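Local structure of putative hydrolase (Chloroflexus aurantiacus J-10-fl, 3CMN) at residues Q258-L263 / L346-I352; L263-Y267 / A336-W340. The protein is a putative hydrolase whose substrate is not established and which probably belongs to the zincin-like metallopeptidases, here captured as an apoenzyme. All coordinates share one frame; numbering follows the deposited sequence.

Contact 1 (Q258-L263 / L346-I352)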
loop_
_atom_site.group_PDB
_atom_site.type_symbol
_atom_site.label_atom_id
_atom_site.label_comp_id
_atom_site.label_asym_id
_atom_site.label_seq_id
_atom_site.Cartn_x
_atom_site.Cartn_y
_atom_site.Cartn_z
ATOM N N GLN A 258 3.116 0.118 -12.846
ATOM C CA GLN A 258 1.827 0.778 -12.786
ATOM C C GLN A 258 0.679 -0.226 -12.797
ATOM O O GLN A 258 -0.252 -0.104 -12.002
ATOM C CB GLN A 258 1.690 1.754 -13.952
ATOM C CG GLN A 258 2.480 3.035 -13.753
ATOM C CD GLN A 258 2.530 3.895 -15.001
ATOM O OE1 GLN A 258 1.562 3.957 -15.762
ATOM N NE2 GLN A 258 3.653 4.578 -15.207
ATOM N N ALA A 259 0.741 -1.222 -13.679
ATOM C CA ALA A 259 -0.322 -2.217 -13.744
ATOM C C ALA A 259 -0.379 -3.076 -12.476
ATOM O O ALA A 259 -1.450 -3.467 -12.043
ATOM C CB ALA A 259 -0.151 -3.093 -14.987
ATOM N N LEU A 260 0.771 -3.368 -11.878
ATOM C CA LEU A 260 0.807 -4.163 -10.646
ATOM C C LEU A 260 0.177 -3.355 -9.502
ATOM O O LEU A 260 -0.689 -3.838 -8.787
ATOM C CB LEU A 260 2.258 -4.534 -10.288
ATOM C CG LEU A 260 2.513 -5.127 -8.888
ATOM C CD1 LEU A 260 1.900 -6.539 -8.788
ATOM C CD2 LEU A 260 4.026 -5.192 -8.614
ATOM N N MET A 261 0.622 -2.116 -9.339
ATOM C CA MET A 261 0.087 -1.256 -8.292
ATOM C C MET A 261 -1.435 -1.115 -8.449
ATOM O O MET A 261 -2.179 -1.160 -7.473
ATOM C CB MET A 261 0.786 0.115 -8.333
ATOM C CG MET A 261 1.875 0.301 -7.266
ATOM S SD MET A 261 3.108 -1.028 -7.120
ATOM C CE MET A 261 2.434 -1.976 -5.771
ATOM N N SER A 262 -1.891 -0.978 -9.687
ATOM C CA SER A 262 -3.316 -0.849 -9.971
ATOM C C SER A 262 -4.125 -2.093 -9.576
ATOM O O SER A 262 -5.174 -1.991 -8.934
ATOM C CB SER A 262 -3.517 -0.560 -11.447
ATOM O OG SER A 262 -4.897 -0.442 -11.731
ATOM N N LEU A 263 -3.638 -3.268 -9.958
ATOM C CA LEU A 263 -4.319 -4.512 -9.621
ATOM C C LEU A 263 -4.341 -4.721 -8.102
ATOM O O LEU A 263 -5.354 -5.125 -7.523
ATOM C CB LEU A 263 -3.607 -5.695 -10.277
ATOM C CG LEU A 263 -4.273 -7.003 -9.867
ATOM C CD1 LEU A 263 -5.468 -7.232 -10.766
ATOM C CD2 LEU A 263 -3.301 -8.147 -9.953
ATOM N N LEU A 346 -0.817 -10.982 -14.812
ATOM C CA LEU A 346 -1.240 -9.643 -14.412
ATOM C C LEU A 346 -1.635 -8.951 -15.695
ATOM O O LEU A 346 -1.009 -9.157 -16.731
ATOM C CB LEU A 346 -0.094 -8.852 -13.774
ATOM C CG LEU A 346 0.491 -9.274 -12.431
ATOM C CD1 LEU A 346 1.729 -8.449 -12.170
ATOM C CD2 LEU A 346 -0.536 -9.085 -11.317
ATOM N N PRO A 347 -2.681 -8.126 -15.655
ATOM C CA PRO A 347 -3.085 -7.438 -16.881
ATOM C C PRO A 347 -2.132 -6.295 -17.185
ATOM O O PRO A 347 -1.398 -5.836 -16.303
ATOM C CB PRO A 347 -4.478 -6.927 -16.544
ATOM C CG PRO A 347 -4.340 -6.581 -15.094
ATOM C CD PRO A 347 -3.585 -7.792 -14.541
ATOM N N SER A 348 -2.127 -5.854 -18.438
ATOM C CA SER A 348 -1.297 -4.727 -18.827
ATOM C C SER A 348 -2.176 -3.536 -18.457
ATOM O O SER A 348 -3.323 -3.725 -18.037
ATOM C CB SER A 348 -1.054 -4.738 -20.334
ATOM O OG SER A 348 -2.279 -4.597 -21.037
ATOM N N MET A 349 -1.661 -2.318 -18.592
ATOM C CA MET A 349 -2.489 -1.163 -18.286
ATOM C C MET A 349 -3.661 -1.176 -19.262
ATOM O O MET A 349 -4.782 -0.807 -18.915
ATOM C CB MET A 349 -1.686 0.138 -18.402
ATOM C CG MET A 349 -0.974 0.525 -17.108
ATOM S SD MET A 349 -2.095 0.600 -15.678
ATOM C CE MET A 349 -3.276 1.750 -16.276
ATOM N N ASP A 350 -3.396 -1.632 -20.480
ATOM C CA ASP A 350 -4.427 -1.736 -21.509
ATOM C C ASP A 350 -5.528 -2.698 -21.081
ATOM O O ASP A 350 -6.712 -2.359 -21.129
ATOM C CB ASP A 350 -3.822 -2.229 -22.820
ATOM C CG ASP A 350 -3.368 -1.095 -23.710
ATOM O OD1 ASP A 350 -4.211 -0.229 -24.039
ATOM O OD2 ASP A 350 -2.176 -1.063 -24.079
ATOM N N GLU A 351 -5.136 -3.900 -20.659
ATOM C CA GLU A 351 -6.103 -4.904 -20.222
ATOM C C GLU A 351 -6.913 -4.378 -19.041
ATOM O O GLU A 351 -8.080 -4.723 -18.881
ATOM C CB GLU A 351 -5.380 -6.208 -19.869
ATOM C CG GLU A 351 -4.754 -6.864 -21.096
ATOM C CD GLU A 351 -3.874 -8.058 -20.771
ATOM O OE1 GLU A 351 -2.890 -7.890 -20.016
ATOM O OE2 GLU A 351 -4.159 -9.167 -21.276
ATOM N N ILE A 352 -6.299 -3.534 -18.219
ATOM C CA ILE A 352 -7.000 -2.954 -17.084
ATOM C C ILE A 352 -8.088 -2.019 -17.611
ATOM O O ILE A 352 -9.156 -1.886 -17.007
ATOM C CB ILE A 352 -6.014 -2.185 -16.155
ATOM C CG1 ILE A 352 -5.508 -3.132 -15.070
ATOM C CG2 ILE A 352 -6.681 -0.962 -15.527
ATOM C CD1 ILE A 352 -4.447 -2.538 -14.180
#

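Contact 2 (L263-Y267 / A336-W340)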
loop_
_atom_site.group_PDB
_atom_site.type_symbol
_atom_site.label_atom_id
_atom_site.label_comp_id
_atom_site.label_asym_id
_atom_site.label_seq_id
_atom_site.Cartn_x
_atom_site.Cartn_y
_atom_site.Cartn_z
ATOM N N LEU A 263 -3.638 -3.268 -9.958
ATOM C CA LEU A 263 -4.319 -4.512 -9.621
ATOM C C LEU A 263 -4.341 -4.721 -8.102
ATOM O O LEU A 263 -5.354 -5.125 -7.523
ATOM C CB LEU A 263 -3.607 -5.695 -10.277
ATOM C CG LEU A 263 -4.273 -7.003 -9.867
ATOM C CD1 LEU A 263 -5.468 -7.232 -10.766
ATOM C CD2 LEU A 263 -3.301 -8.147 -9.953
ATOM N N ILE A 264 -3.203 -4.471 -7.467
ATOM C CA ILE A 264 -3.109 -4.616 -6.028
ATOM C C ILE A 264 -4.197 -3.769 -5.336
ATOM O O ILE A 264 -4.856 -4.255 -4.410
ATOM C CB ILE A 264 -1.689 -4.218 -5.539
ATOM C CG1 ILE A 264 -0.695 -5.324 -5.936
ATOM C CG2 ILE A 264 -1.684 -3.987 -4.040
ATOM C CD1 ILE A 264 0.722 -5.101 -5.465
ATOM N N GLU A 265 -4.394 -2.526 -5.793
ATOM C CA GLU A 265 -5.409 -1.642 -5.209
ATOM C C GLU A 265 -6.820 -2.081 -5.577
ATOM O O GLU A 265 -7.694 -2.173 -4.713
ATOM C CB GLU A 265 -5.209 -0.189 -5.661
ATOM C CG GLU A 265 -3.957 0.472 -5.102
ATOM C CD GLU A 265 -3.920 0.460 -3.583
ATOM O OE1 GLU A 265 -4.856 1.016 -2.965
ATOM O OE2 GLU A 265 -2.959 -0.106 -3.011
ATOM N N GLY A 266 -7.026 -2.352 -6.862
ATOM C CA GLY A 266 -8.325 -2.785 -7.343
ATOM C C GLY A 266 -8.764 -4.117 -6.767
ATOM O O GLY A 266 -9.917 -4.281 -6.367
ATOM N N TYR A 267 -7.855 -5.081 -6.715
ATOM C CA TYR A 267 -8.208 -6.378 -6.164
ATOM C C TYR A 267 -8.450 -6.210 -4.670
ATOM O O TYR A 267 -9.340 -6.839 -4.098
ATOM C CB TYR A 267 -7.087 -7.392 -6.379
ATOM C CG TYR A 267 -7.613 -8.798 -6.529
ATOM C CD1 TYR A 267 -7.785 -9.357 -7.794
ATOM C CD2 TYR A 267 -7.976 -9.557 -5.415
ATOM C CE1 TYR A 267 -8.301 -10.634 -7.958
ATOM C CE2 TYR A 267 -8.498 -10.844 -5.563
ATOM C CZ TYR A 267 -8.660 -11.380 -6.849
ATOM O OH TYR A 267 -9.178 -12.652 -7.044
ATOM N N ALA A 336 -11.064 -14.659 -11.779
ATOM C CA ALA A 336 -10.302 -13.448 -11.485
ATOM C C ALA A 336 -9.078 -13.702 -10.589
ATOM O O ALA A 336 -8.117 -12.936 -10.620
ATOM C CB ALA A 336 -11.214 -12.416 -10.830
ATOM N N SER A 337 -9.115 -14.764 -9.787
ATOM C CA SER A 337 -7.994 -15.080 -8.908
ATOM C C SER A 337 -6.775 -15.576 -9.690
ATOM O O SER A 337 -5.680 -15.700 -9.136
ATOM C CB SER A 337 -8.392 -16.141 -7.884
ATOM O OG SER A 337 -8.456 -17.424 -8.477
ATOM N N ARG A 338 -6.968 -15.858 -10.973
ATOM C CA ARG A 338 -5.883 -16.337 -11.819
ATOM C C ARG A 338 -4.778 -15.297 -11.984
ATOM O O ARG A 338 -3.640 -15.626 -12.336
ATOM C CB ARG A 338 -6.417 -16.729 -13.193
ATOM C CG ARG A 338 -7.226 -17.998 -13.184
ATOM C CD ARG A 338 -7.686 -18.288 -14.579
ATOM N NE ARG A 338 -8.521 -19.473 -14.643
ATOM C CZ ARG A 338 -8.988 -19.977 -15.779
ATOM N NH1 ARG A 338 -8.688 -19.388 -16.931
ATOM N NH2 ARG A 338 -9.757 -21.057 -15.763
ATOM N N VAL A 339 -5.117 -14.041 -11.729
ATOM C CA VAL A 339 -4.142 -12.970 -11.844
ATOM C C VAL A 339 -2.997 -13.170 -10.824
ATOM O O VAL A 339 -1.915 -12.623 -10.997
ATOM C CB VAL A 339 -4.839 -11.586 -11.632
ATOM C CG1 VAL A 339 -5.133 -11.340 -10.137
ATOM C CG2 VAL A 339 -4.001 -10.485 -12.229
ATOM N N TRP A 340 -3.245 -13.980 -9.785
ATOM C CA TRP A 340 -2.269 -14.253 -8.713
ATOM C C TRP A 340 -1.391 -15.495 -8.908
ATOM O O TRP A 340 -0.615 -15.852 -8.018
ATOM C CB TRP A 340 -2.984 -14.421 -7.357
ATOM C CG TRP A 340 -3.689 -13.204 -6.850
ATOM C CD1 TRP A 340 -5.026 -13.082 -6.584
ATOM C CD2 TRP A 340 -3.104 -11.923 -6.565
ATOM N NE1 TRP A 340 -5.310 -11.805 -6.159
ATOM C CE2 TRP A 340 -4.151 -11.072 -6.139
ATOM C CE3 TRP A 340 -1.797 -11.409 -6.633
ATOM C CZ2 TRP A 340 -3.936 -9.737 -5.784
ATOM C CZ3 TRP A 340 -1.583 -10.078 -6.279
ATOM C CH2 TRP A 340 -2.651 -9.256 -5.861
#

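Contact 1 (Q258-L263 / L346-I352)
Met349 and Ala259 bring the start of helix 349-353 against helix 248-279, their CA atoms 5.1 Å apart, an approach that the small alanine permits. From CB, the Met349 chain turns twice (chi2 -54°, chi3 -56°) and curls along the helix surface. Its CG comes within 4.3 Å of Gln258 CB, its SD settles 3.8 Å from Ala259 CA, and its CE doubles back toward the Ile352 side chain of its own helix. The methyl of Ala259 points instead at the preceding turn, where its CB rests 3.3 Å from Pro347 O. One helical turn further on, Ile352 CD1 slips in beside Ser262, 3.3 Å from its OG, and also faces Ala259 O. At the other flank Leu346 straddles two leucines with its fork: CD1 meets Leu260 CD1, while CD2 presses on Leu263 CD2 at 3.2 Å, tighter than usual for methyls. Phe202, Trp197 and Tyr201 of helix 197-210 adjoin this leucine cluster. Behind the interface, Ser348 is the N-cap of helix 349-353 and builds a capping box with Glu351: Glu351 N reaches Ser348 OG at 3.0 Å, and Ser348 N donates to Glu351 OE1 at 2.7 Å, on the anti lone pair of that carboxylate oxygen. Glu351 OE2 is bridged to Arg361. The chemistry therefore divides: methyls, a thioether and one backbone carbonyl join helix 248-279 to the turn and first residues of helix 349-353, while the Ser348-Glu351 capping box sets the turn locally, so the hold on helix 248-279 rests on close packing rather than on directed bonds.

Contact 2 (L263-Y267 / A336-W340)
Ala336 begins the approach to helix 248-279 with its backbone: its carbonyl O lies at the edge of the Tyr267 ring, 3.5 Å from CE1 and near the ring plane. Next, Ser337 passes the phenol end, its CA 3.3 Å from Tyr267 OH; Ser337 N is also close to that oxygen, but the angle is too poor for a bond, and the serine hydroxyl pairs with Gln334 O instead. Val339 turns both methyls inward. CG2, anti to the backbone N, meets Leu263 CD2 nearly end on at a tight 3.3 Å, while CG1 fits between Leu263 CD2 and Tyr267 CE1, coming obliquely to the tyrosine ring. Trp340 completes the 3-10 segment and carries the aromatic part of the contact. Its five-membered ring stands edge-on to the Tyr267 face in a T-shaped pair, centroids 4.4 Å apart and planes at 73°. NE1 sits 3.3 Å above the tyrosine plane over its centre, with the N-H aimed into the pi cloud. The far corner of the indole, CH2, reaches Ile264 CG1 at 4.4 Å, and Leu263 CD2 overhangs one indole face near its rim. Ile264 also touches Glu191 and Phe192 of helix 174-193. Tyr195 stacks on the same indole, and Trp340 O accepts from Trp197 NE1. A leucine at Tyr267 would probably leave the edge of the indole at NE1 without the ring face it stands against, and open a gap beside Ser337. The polar atoms at this contact, Trp340 NE1, Ala336 O and Tyr267 OH, thus meet aromatic or aliphatic carbon, and with the methyl packing around them they fix the 3-10 turn on the helix.

How the contacts relate
Contacts 1 and 2 are consecutive footprints on helix 248-279, their centres 9 Å apart and joined by the shared Leu263. Along the chain the order is 258-263, 263-267, 336-340, 346-352, so the helix advances as its partners run back: the later segment takes the earlier turn. The two also touch directly, with Val339 CG2 3.6 Å from Pro347 CD. Together they fasten the C-terminal part of the chain, from the end of helix 333-336 to helix 349-353, along one helix. That helix also packs on helix 174-193, which bears an HExxH pattern suggestive of a zincin metal site, although no metal is bound there.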